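Local coordinates for hypothetical sugar kinase (Cytophaga hutchinsonii, PDB 3R8E), which probably phosphorylates a sugar with ATP as phosphate donor, as other sugar kinases of the ROK family do, at residues F33-N44 with E66-V77; T182-V192 with D243-S251. All blocks are in the same frame, centred on the assembly; numbering follows the deposited sequence.

Interaction 1: F33-N44 with E66-V77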
loop_
_atom_site.group_PDB
_atom_site.type_symbol
_atom_site.label_atom_id
_atom_site.label_comp_id
_atom_site.label_asym_id
_atom_site.label_seq_id
_atom_site.Cartn_x
_atom_site.Cartn_y
_atom_site.Cartn_z
ATOM N N PHE A 33 -2.943 22.364 21.694
ATOM C CA PHE A 33 -2.025 22.079 22.796
ATOM C C PHE A 33 -2.778 21.379 23.910
ATOM O O PHE A 33 -3.931 21.725 24.177
ATOM C CB PHE A 33 -1.435 23.392 23.347
ATOM C CG PHE A 33 -0.199 23.944 22.677
ATOM C CD1 PHE A 33 -0.214 24.296 21.332
ATOM C CD2 PHE A 33 0.952 24.199 23.412
ATOM C CE1 PHE A 33 0.917 24.853 20.727
ATOM C CE2 PHE A 33 2.081 24.756 22.805
ATOM C CZ PHE A 33 2.056 25.075 21.467
ATOM N N GLY A 34 -2.129 20.433 24.574
ATOM C CA GLY A 34 -2.752 19.746 25.698
ATOM C C GLY A 34 -1.801 18.920 26.527
ATOM O O GLY A 34 -0.868 18.310 25.995
ATOM N N LEU A 35 -2.046 18.890 27.839
ATOM C CA LEU A 35 -1.258 18.080 28.756
ATOM C C LEU A 35 -1.917 16.717 28.849
ATOM O O LEU A 35 -3.090 16.624 29.213
ATOM C CB LEU A 35 -1.131 18.757 30.124
ATOM C CG LEU A 35 0.266 18.741 30.735
ATOM C CD1 LEU A 35 1.249 19.554 29.904
ATOM C CD2 LEU A 35 0.237 19.269 32.147
ATOM N N VAL A 36 -1.185 15.669 28.488
ATOM C CA VAL A 36 -1.737 14.315 28.437
ATOM C C VAL A 36 -1.262 13.478 29.624
ATOM O O VAL A 36 -0.067 13.427 29.912
ATOM C CB VAL A 36 -1.401 13.638 27.078
ATOM C CG1 VAL A 36 -1.943 12.210 27.001
ATOM C CG2 VAL A 36 -1.922 14.471 25.906
ATOM N N THR A 37 -2.225 12.809 30.287
ATOM C CA THR A 37 -2.014 11.909 31.426
ATOM C C THR A 37 -1.705 10.487 30.910
ATOM O O THR A 37 -2.064 10.191 29.763
ATOM C CB THR A 37 -3.270 11.892 32.343
ATOM O OG1 THR A 37 -4.353 11.263 31.661
ATOM C CG2 THR A 37 -3.683 13.269 32.831
ATOM N N PRO A 38 -1.140 9.559 31.734
ATOM C CA PRO A 38 -0.906 8.186 31.239
ATOM C C PRO A 38 -2.197 7.417 30.896
ATOM O O PRO A 38 -2.117 6.418 30.184
ATOM C CB PRO A 38 -0.162 7.509 32.397
ATOM C CG PRO A 38 0.369 8.632 33.238
ATOM C CD PRO A 38 -0.659 9.706 33.124
ATOM N N GLU A 39 -3.374 7.884 31.377
ATOM C CA GLU A 39 -4.665 7.241 31.097
ATOM C C GLU A 39 -5.364 7.853 29.854
ATOM O O GLU A 39 -6.432 7.382 29.456
ATOM C CB GLU A 39 -5.604 7.250 32.327
ATOM C CG GLU A 39 -5.949 8.617 32.905
ATOM C CD GLU A 39 -5.066 9.139 34.025
ATOM O OE1 GLU A 39 -4.083 8.455 34.396
ATOM O OE2 GLU A 39 -5.366 10.242 34.537
ATOM N N GLY A 40 -4.746 8.869 29.250
ATOM C CA GLY A 40 -5.259 9.509 28.042
ATOM C C GLY A 40 -6.192 10.680 28.236
ATOM O O GLY A 40 -6.970 10.995 27.334
ATOM N N GLU A 41 -6.122 11.336 29.402
ATOM C CA GLU A 41 -6.927 12.520 29.689
ATOM C C GLU A 41 -6.156 13.752 29.212
ATOM O O GLU A 41 -4.938 13.815 29.398
ATOM C CB GLU A 41 -7.250 12.605 31.195
ATOM C CG GLU A 41 -8.170 13.750 31.599
ATOM C CD GLU A 41 -8.131 14.146 33.065
ATOM O OE1 GLU A 41 -7.966 13.253 33.929
ATOM O OE2 GLU A 41 -8.288 15.354 33.350
ATOM N N ILE A 42 -6.854 14.708 28.578
ATOM C CA ILE A 42 -6.243 15.957 28.112
ATOM C C ILE A 42 -6.598 17.057 29.109
ATOM O O ILE A 42 -7.781 17.308 29.359
ATOM C CB ILE A 42 -6.641 16.333 26.654
ATOM C CG1 ILE A 42 -6.248 15.212 25.662
ATOM C CG2 ILE A 42 -6.019 17.686 26.233
ATOM C CD1 ILE A 42 -6.931 15.282 24.323
ATOM N N GLN A 43 -5.570 17.697 29.680
ATOM C CA GLN A 43 -5.718 18.797 30.632
ATOM C C GLN A 43 -5.218 20.088 30.004
ATOM O O GLN A 43 -4.249 20.068 29.238
ATOM C CB GLN A 43 -4.960 18.506 31.938
ATOM C CG GLN A 43 -5.612 17.427 32.803
ATOM C CD GLN A 43 -4.840 17.099 34.063
ATOM O OE1 GLN A 43 -3.986 17.860 34.536
ATOM N NE2 GLN A 43 -5.140 15.951 34.650
ATOM N N ASN A 44 -5.888 21.211 30.333
ATOM C CA ASN A 44 -5.582 22.568 29.864
ATOM C C ASN A 44 -5.518 22.638 28.324
ATOM O O ASN A 44 -4.563 23.187 27.765
ATOM C CB ASN A 44 -4.274 23.086 30.497
ATOM C CG ASN A 44 -4.079 24.587 30.440
ATOM O OD1 ASN A 44 -5.033 25.375 30.422
ATOM N ND2 ASN A 44 -2.827 25.015 30.416
ATOM N N GLU A 66 3.922 30.012 22.300
ATOM C CA GLU A 66 2.903 29.225 22.999
ATOM C C GLU A 66 3.469 27.968 23.698
ATOM O O GLU A 66 2.891 27.553 24.705
ATOM C CB GLU A 66 1.722 28.873 22.083
ATOM C CG GLU A 66 0.938 30.091 21.582
ATOM C CD GLU A 66 0.419 31.129 22.571
ATOM O OE1 GLU A 66 0.250 30.810 23.770
ATOM O OE2 GLU A 66 0.133 32.263 22.122
ATOM N N ILE A 67 4.608 27.409 23.222
ATOM C CA ILE A 67 5.291 26.273 23.868
ATOM C C ILE A 67 5.933 26.785 25.167
ATOM O O ILE A 67 5.744 26.180 26.223
ATOM C CB ILE A 67 6.332 25.569 22.933
ATOM C CG1 ILE A 67 5.631 24.743 21.838
ATOM C CG2 ILE A 67 7.320 24.686 23.733
ATOM C CD1 ILE A 67 6.555 24.142 20.754
ATOM N N GLY A 68 6.671 27.895 25.064
ATOM C CA GLY A 68 7.340 28.544 26.187
ATOM C C GLY A 68 6.399 28.865 27.329
ATOM O O GLY A 68 6.743 28.646 28.493
ATOM N N ASN A 69 5.178 29.331 26.993
ATOM C CA ASN A 69 4.135 29.669 27.961
ATOM C C ASN A 69 3.612 28.420 28.684
ATOM O O ASN A 69 3.184 28.532 29.831
ATOM C CB ASN A 69 2.974 30.408 27.279
ATOM C CG ASN A 69 3.287 31.815 26.805
ATOM O OD1 ASN A 69 4.266 32.455 27.215
ATOM N ND2 ASN A 69 2.435 32.342 25.939
ATOM N N PHE A 70 3.670 27.241 28.028
ATOM C CA PHE A 70 3.200 25.970 28.586
ATOM C C PHE A 70 4.195 25.363 29.590
ATOM O O PHE A 70 3.765 24.971 30.674
ATOM C CB PHE A 70 2.894 24.957 27.469
ATOM C CG PHE A 70 1.511 24.352 27.537
ATOM C CD1 PHE A 70 1.278 23.185 28.258
ATOM C CD2 PHE A 70 0.441 24.945 26.877
ATOM C CE1 PHE A 70 -0.002 22.622 28.314
ATOM C CE2 PHE A 70 -0.840 24.383 26.939
ATOM C CZ PHE A 70 -1.051 23.224 27.653
ATOM N N LEU A 71 5.508 25.282 29.243
ATOM C CA LEU A 71 6.536 24.712 30.138
ATOM C C LEU A 71 6.715 25.561 31.408
ATOM O O LEU A 71 7.113 25.013 32.434
ATOM C CB LEU A 71 7.900 24.555 29.444
ATOM C CG LEU A 71 8.008 23.611 28.245
ATOM C CD1 LEU A 71 9.323 23.816 27.547
ATOM C CD2 LEU A 71 7.794 22.157 28.628
ATOM N N LYS A 72 6.434 26.888 31.333
ATOM C CA LYS A 72 6.495 27.825 32.465
ATOM C C LYS A 72 5.393 27.496 33.483
ATOM O O LYS A 72 5.622 27.596 34.690
ATOM C CB LYS A 72 6.352 29.283 31.990
ATOM C CG LYS A 72 7.640 29.884 31.449
ATOM C CD LYS A 72 7.497 31.369 31.138
ATOM C CE LYS A 72 8.798 31.975 30.669
ATOM N NZ LYS A 72 9.126 31.596 29.268
ATOM N N GLN A 73 4.205 27.093 32.979
ATOM C CA GLN A 73 3.024 26.695 33.757
ATOM C C GLN A 73 3.184 25.305 34.373
ATOM O O GLN A 73 2.623 25.039 35.440
ATOM C CB GLN A 73 1.772 26.679 32.861
ATOM C CG GLN A 73 1.262 28.043 32.443
ATOM C CD GLN A 73 0.118 27.924 31.468
ATOM O OE1 GLN A 73 0.310 27.701 30.270
ATOM N NE2 GLN A 73 -1.100 28.090 31.951
ATOM N N TYR A 74 3.890 24.403 33.665
ATOM C CA TYR A 74 4.096 23.013 34.074
ATOM C C TYR A 74 5.593 22.682 34.046
ATOM O O TYR A 74 6.096 22.164 33.039
ATOM C CB TYR A 74 3.283 22.069 33.161
ATOM C CG TYR A 74 1.817 22.428 33.091
ATOM C CD1 TYR A 74 0.945 22.084 34.120
ATOM C CD2 TYR A 74 1.303 23.140 32.011
ATOM C CE1 TYR A 74 -0.403 22.427 34.071
ATOM C CE2 TYR A 74 -0.041 23.504 31.959
ATOM C CZ TYR A 74 -0.893 23.133 32.985
ATOM O OH TYR A 74 -2.218 23.486 32.947
ATOM N N PRO A 75 6.323 22.995 35.147
ATOM C CA PRO A 75 7.780 22.776 35.156
ATOM C C PRO A 75 8.209 21.309 35.260
ATOM O O PRO A 75 9.389 21.023 35.053
ATOM C CB PRO A 75 8.247 23.562 36.387
ATOM C CG PRO A 75 7.082 24.394 36.813
ATOM C CD PRO A 75 5.881 23.635 36.399
ATOM N N ILE A 76 7.278 20.391 35.573
ATOM C CA ILE A 76 7.567 18.957 35.702
ATOM C C ILE A 76 7.535 18.241 34.341
ATOM O O ILE A 76 7.993 17.098 34.258
ATOM C CB ILE A 76 6.641 18.247 36.728
ATOM C CG1 ILE A 76 5.136 18.484 36.436
ATOM C CG2 ILE A 76 7.021 18.646 38.151
ATOM C CD1 ILE A 76 4.408 17.308 35.793
ATOM N N VAL A 77 6.977 18.893 33.294
ATOM C CA VAL A 77 6.898 18.338 31.934
ATOM C C VAL A 77 8.329 18.144 31.408
ATOM O O VAL A 77 9.141 19.073 31.462
ATOM C CB VAL A 77 6.021 19.212 30.989
ATOM C CG1 VAL A 77 6.170 18.798 29.522
ATOM C CG2 VAL A 77 4.559 19.149 31.405
#

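Interaction 2: T182-V192 with D243-S251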
loop_
_atom_site.group_PDB
_atom_site.type_symbol
_atom_site.label_atom_id
_atom_site.label_comp_id
_atom_site.label_asym_id
_atom_site.label_seq_id
_atom_site.Cartn_x
_atom_site.Cartn_y
_atom_site.Cartn_z
ATOM N N THR A 182 -9.065 6.856 -7.570
ATOM C CA THR A 182 -10.266 6.023 -7.458
ATOM C C THR A 182 -10.642 5.439 -8.830
ATOM O O THR A 182 -9.987 5.752 -9.826
ATOM C CB THR A 182 -11.438 6.842 -6.874
ATOM O OG1 THR A 182 -11.829 7.841 -7.817
ATOM C CG2 THR A 182 -11.111 7.478 -5.534
ATOM N N THR A 183 -11.734 4.640 -8.891
ATOM C CA THR A 183 -12.258 4.060 -10.141
ATOM C C THR A 183 -12.917 5.146 -11.009
ATOM O O THR A 183 -13.370 4.852 -12.118
ATOM C CB THR A 183 -13.253 2.924 -9.860
ATOM O OG1 THR A 183 -14.290 3.414 -9.013
ATOM C CG2 THR A 183 -12.592 1.690 -9.261
ATOM N N ARG A 184 -12.998 6.386 -10.486
ATOM C CA ARG A 184 -13.545 7.560 -11.168
ATOM C C ARG A 184 -12.404 8.419 -11.759
ATOM O O ARG A 184 -12.664 9.336 -12.544
ATOM C CB ARG A 184 -14.409 8.392 -10.200
ATOM C CG ARG A 184 -15.854 7.908 -10.052
ATOM C CD ARG A 184 -16.043 6.861 -8.963
ATOM N NE ARG A 184 -17.455 6.682 -8.613
ATOM C CZ ARG A 184 -17.937 5.657 -7.915
ATOM N NH1 ARG A 184 -17.129 4.688 -7.499
ATOM N NH2 ARG A 184 -19.232 5.586 -7.637
ATOM N N GLY A 185 -11.161 8.108 -11.378
ATOM C CA GLY A 185 -9.966 8.810 -11.837
ATOM C C GLY A 185 -9.501 9.932 -10.928
ATOM O O GLY A 185 -8.329 10.318 -10.975
ATOM N N LYS A 186 -10.425 10.486 -10.114
ATOM C CA LYS A 186 -10.158 11.562 -9.158
ATOM C C LYS A 186 -9.588 10.969 -7.876
ATOM O O LYS A 186 -9.726 9.761 -7.658
ATOM C CB LYS A 186 -11.444 12.352 -8.870
ATOM N N SER A 187 -8.940 11.798 -7.029
ATOM C CA SER A 187 -8.361 11.297 -5.778
ATOM C C SER A 187 -9.455 10.950 -4.762
ATOM O O SER A 187 -10.566 11.478 -4.846
ATOM C CB SER A 187 -7.380 12.302 -5.182
ATOM O OG SER A 187 -8.040 13.352 -4.494
ATOM N N LEU A 188 -9.131 10.069 -3.798
ATOM C CA LEU A 188 -10.074 9.641 -2.761
ATOM C C LEU A 188 -10.637 10.837 -1.977
ATOM O O LEU A 188 -11.864 10.950 -1.861
ATOM C CB LEU A 188 -9.412 8.624 -1.818
ATOM C CG LEU A 188 -10.203 8.148 -0.586
ATOM C CD1 LEU A 188 -11.510 7.415 -0.979
ATOM C CD2 LEU A 188 -9.344 7.244 0.272
ATOM N N GLU A 189 -9.769 11.753 -1.496
ATOM C CA GLU A 189 -10.279 12.893 -0.725
ATOM C C GLU A 189 -11.042 13.907 -1.594
ATOM O O GLU A 189 -11.891 14.611 -1.052
ATOM C CB GLU A 189 -9.212 13.575 0.142
ATOM C CG GLU A 189 -8.079 14.306 -0.548
ATOM C CD GLU A 189 -7.206 15.049 0.449
ATOM O OE1 GLU A 189 -6.957 14.506 1.552
ATOM O OE2 GLU A 189 -6.788 16.186 0.138
ATOM N N ASN A 190 -10.832 13.923 -2.930
ATOM C CA ASN A 190 -11.609 14.816 -3.791
ATOM C C ASN A 190 -12.981 14.190 -4.121
ATOM O O ASN A 190 -13.820 14.838 -4.752
ATOM C CB ASN A 190 -10.834 15.193 -5.052
ATOM C CG ASN A 190 -9.725 16.188 -4.788
ATOM O OD1 ASN A 190 -9.747 16.950 -3.809
ATOM N ND2 ASN A 190 -8.731 16.215 -5.664
ATOM N N GLN A 191 -13.219 12.945 -3.648
ATOM C CA GLN A 191 -14.489 12.242 -3.828
ATOM C C GLN A 191 -15.272 12.159 -2.512
ATOM O O GLN A 191 -16.491 12.326 -2.527
ATOM C CB GLN A 191 -14.268 10.822 -4.385
ATOM C CG GLN A 191 -13.734 10.764 -5.816
ATOM C CD GLN A 191 -14.821 10.941 -6.842
ATOM O OE1 GLN A 191 -15.578 10.015 -7.148
ATOM N NE2 GLN A 191 -14.911 12.133 -7.407
ATOM N N VAL A 192 -14.583 11.891 -1.379
ATOM C CA VAL A 192 -15.270 11.691 -0.095
ATOM C C VAL A 192 -14.974 12.777 0.966
ATOM O O VAL A 192 -15.605 12.739 2.023
ATOM C CB VAL A 192 -15.042 10.270 0.501
ATOM C CG1 VAL A 192 -15.512 9.181 -0.460
ATOM C CG2 VAL A 192 -13.592 10.051 0.913
ATOM N N ASP A 243 -23.264 5.591 -1.778
ATOM C CA ASP A 243 -22.285 5.845 -2.836
ATOM C C ASP A 243 -20.911 6.162 -2.225
ATOM O O ASP A 243 -19.904 5.626 -2.696
ATOM C CB ASP A 243 -22.745 6.971 -3.774
ATOM C CG ASP A 243 -21.980 6.982 -5.083
ATOM O OD1 ASP A 243 -22.239 6.097 -5.930
ATOM O OD2 ASP A 243 -21.109 7.861 -5.254
ATOM N N ILE A 244 -20.883 6.989 -1.149
ATOM C CA ILE A 244 -19.663 7.346 -0.402
ATOM C C ILE A 244 -19.022 6.050 0.137
ATOM O O ILE A 244 -17.809 5.861 -0.012
ATOM C CB ILE A 244 -19.984 8.385 0.728
ATOM C CG1 ILE A 244 -20.366 9.787 0.154
ATOM C CG2 ILE A 244 -18.872 8.489 1.789
ATOM C CD1 ILE A 244 -19.248 10.584 -0.638
ATOM N N GLY A 245 -19.852 5.160 0.686
ATOM C CA GLY A 245 -19.426 3.864 1.212
ATOM C C GLY A 245 -18.720 3.004 0.183
ATOM O O GLY A 245 -17.623 2.506 0.446
ATOM N N THR A 246 -19.320 2.874 -1.023
ATOM C CA THR A 246 -18.739 2.118 -2.139
ATOM C C THR A 246 -17.353 2.677 -2.494
ATOM O O THR A 246 -16.411 1.894 -2.643
ATOM C CB THR A 246 -19.675 2.137 -3.358
ATOM O OG1 THR A 246 -20.935 1.581 -2.988
ATOM C CG2 THR A 246 -19.104 1.365 -4.554
ATOM N N ILE A 247 -17.227 4.024 -2.600
ATOM C CA ILE A 247 -15.959 4.688 -2.934
ATOM C C ILE A 247 -14.896 4.377 -1.863
ATOM O O ILE A 247 -13.790 3.977 -2.228
ATOM C CB ILE A 247 -16.126 6.221 -3.156
ATOM C CG1 ILE A 247 -17.093 6.514 -4.331
ATOM C CG2 ILE A 247 -14.759 6.907 -3.385
ATOM C CD1 ILE A 247 -17.705 7.927 -4.331
ATOM N N ILE A 248 -15.230 4.523 -0.557
ATOM C CA ILE A 248 -14.268 4.252 0.530
ATOM C C ILE A 248 -13.845 2.769 0.487
ATOM O O ILE A 248 -12.648 2.472 0.581
ATOM C CB ILE A 248 -14.808 4.659 1.934
ATOM C CG1 ILE A 248 -15.154 6.172 1.986
ATOM C CG2 ILE A 248 -13.795 4.314 3.043
ATOM C CD1 ILE A 248 -16.039 6.573 3.201
ATOM N N GLY A 249 -14.821 1.876 0.311
ATOM C CA GLY A 249 -14.580 0.437 0.219
ATOM C C GLY A 249 -13.651 0.059 -0.920
ATOM O O GLY A 249 -12.740 -0.752 -0.730
ATOM N N GLU A 250 -13.834 0.693 -2.101
ATOM C CA GLU A 250 -12.991 0.446 -3.272
ATOM C C GLU A 250 -11.536 0.856 -3.017
ATOM O O GLU A 250 -10.634 0.133 -3.439
ATOM C CB GLU A 250 -13.537 1.153 -4.506
ATOM C CG GLU A 250 -14.709 0.424 -5.135
ATOM C CD GLU A 250 -15.295 1.086 -6.363
ATOM O OE1 GLU A 250 -14.861 2.208 -6.717
ATOM O OE2 GLU A 250 -16.197 0.476 -6.976
ATOM N N SER A 251 -11.300 1.972 -2.287
ATOM C CA SER A 251 -9.927 2.375 -1.946
ATOM C C SER A 251 -9.347 1.455 -0.863
ATOM O O SER A 251 -8.159 1.122 -0.918
ATOM C CB SER A 251 -9.868 3.834 -1.511
ATOM O OG SER A 251 -9.810 4.663 -2.662
HETATM O O HOH W 1 -12.309 3.530 -6.432
HETATM O O HOH W 2 -18.169 2.064 -8.032
#

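Interaction 1: F33-N44 with E66-V77
L35 turns its chi1 to -135°, well off a staggered position, and this rotation divides its two methyls between the aromatic side chains F70 and Y74. Y74 helps by keeping CG anti to its carbonyl carbon, which presents one face of its ring to the leucine. L35 CD2 lies over that face, offset toward the rim and 3.5 Å from Y74 CD1, in a CH-pi contact. The other methyl, CD1, goes to the edge of the F70 ring, 3.7 Å from F70 CE1, and also meets V77 CG2 at 3.7 Å. One branched side chain thus packs the strand against both the helix (F70) and the turn after it (Y74, V77). Two residues back on the strand, F33 reaches F70 at a slant: the ring planes are 41° apart, with F33 CD2 3.6 Å from F70 CD2. F33 CZ continues to I67 CG1, also at 3.6 Å, and the F33 ring passes close to the backbone carbonyl of E66. At the corner of the chain, N44 comes to the edge of the Y74 ring; its ND2 is 3.0 Å from Y74 OH, but the angle is too poor for a hydrogen bond. N44 O meets the edge of F70 and also forms a hydrogen bond with T46 OG1. With no hydrogen bond between the segments, apolar packing dominates, and L22 and I24 of strand 21-25 extend it beside F33. Helix 59-73 packs on the antiparallel hairpin of strands 30-36 and 42-43, its axis here 10.5 Å from that of strand 33-36 and inclined by 30°, consistent with a ribonuclease H-like fold.

Interaction 2: T182-V192 with D243-S251
T183 meets E250 with every atom of its side chain beyond CA. CB lies 3.6 Å from E250 OE1, CG2 rests against the same oxygen at 3.4 Å, and OG1 donates a hydrogen bond to it at 2.7 Å, from the syn side and 26° out of the carboxylate plane. The chi1 of 55°, which sets OG1 between the backbone N and the carbonyl carbon, aims the hydroxyl there. A water joins T183 N to E250 OE1 as well. R184 enters edge-on: its NH1 forms a long salt bridge with E250 OE1 (3.5 Å), and its NH2 another with D243 OD1 (3.5 Å), the guanidinium standing 81° to the aspartate carboxylate. I247 CG1 lies over one guanidinium face, 3.7 Å from R184 NH1. With an alanine here instead of E250, the T183 hydroxyl and R184 NH1 would probably lose their shared acceptor, leaving D243 as the guanidinium's one carboxylate partner across the contact. Farther inside, the contact turns apolar: V192 CG1 packs on I247 CG2 at 3.8 Å. Nearby, the methyl L188 CD1 rests against the hydroxyl oxygen S251 OG at 3.6 Å. Helix 235-259 is thereby covered by the turn 182-185 and the short helix 189-192, while I248 reaches strand 147-152 and helix 274-288, V192 touches strand 156-162, and T183 and E250 pack against T182 and L181 of the second subunit.

The two contacts illustrate how a sugar kinase of this family is built from separately packed parts. Interaction 1 comes first along the chain and lies about 22 Å from the chain's centre; interaction 2 lies about 17 Å out, on the opposite side. Their own centres are about 39 Å apart and their nearest atoms about 22 Å, so neither touches the other. The first belongs to the sheet that includes strands 21-25 and 30-36, the second to helices beside the sheet of strands 147-152 and 263-267. In related ROK kinases, sugar and ATP bind in the cleft between two such lobes. Of the two, only interaction 2 reaches the second subunit.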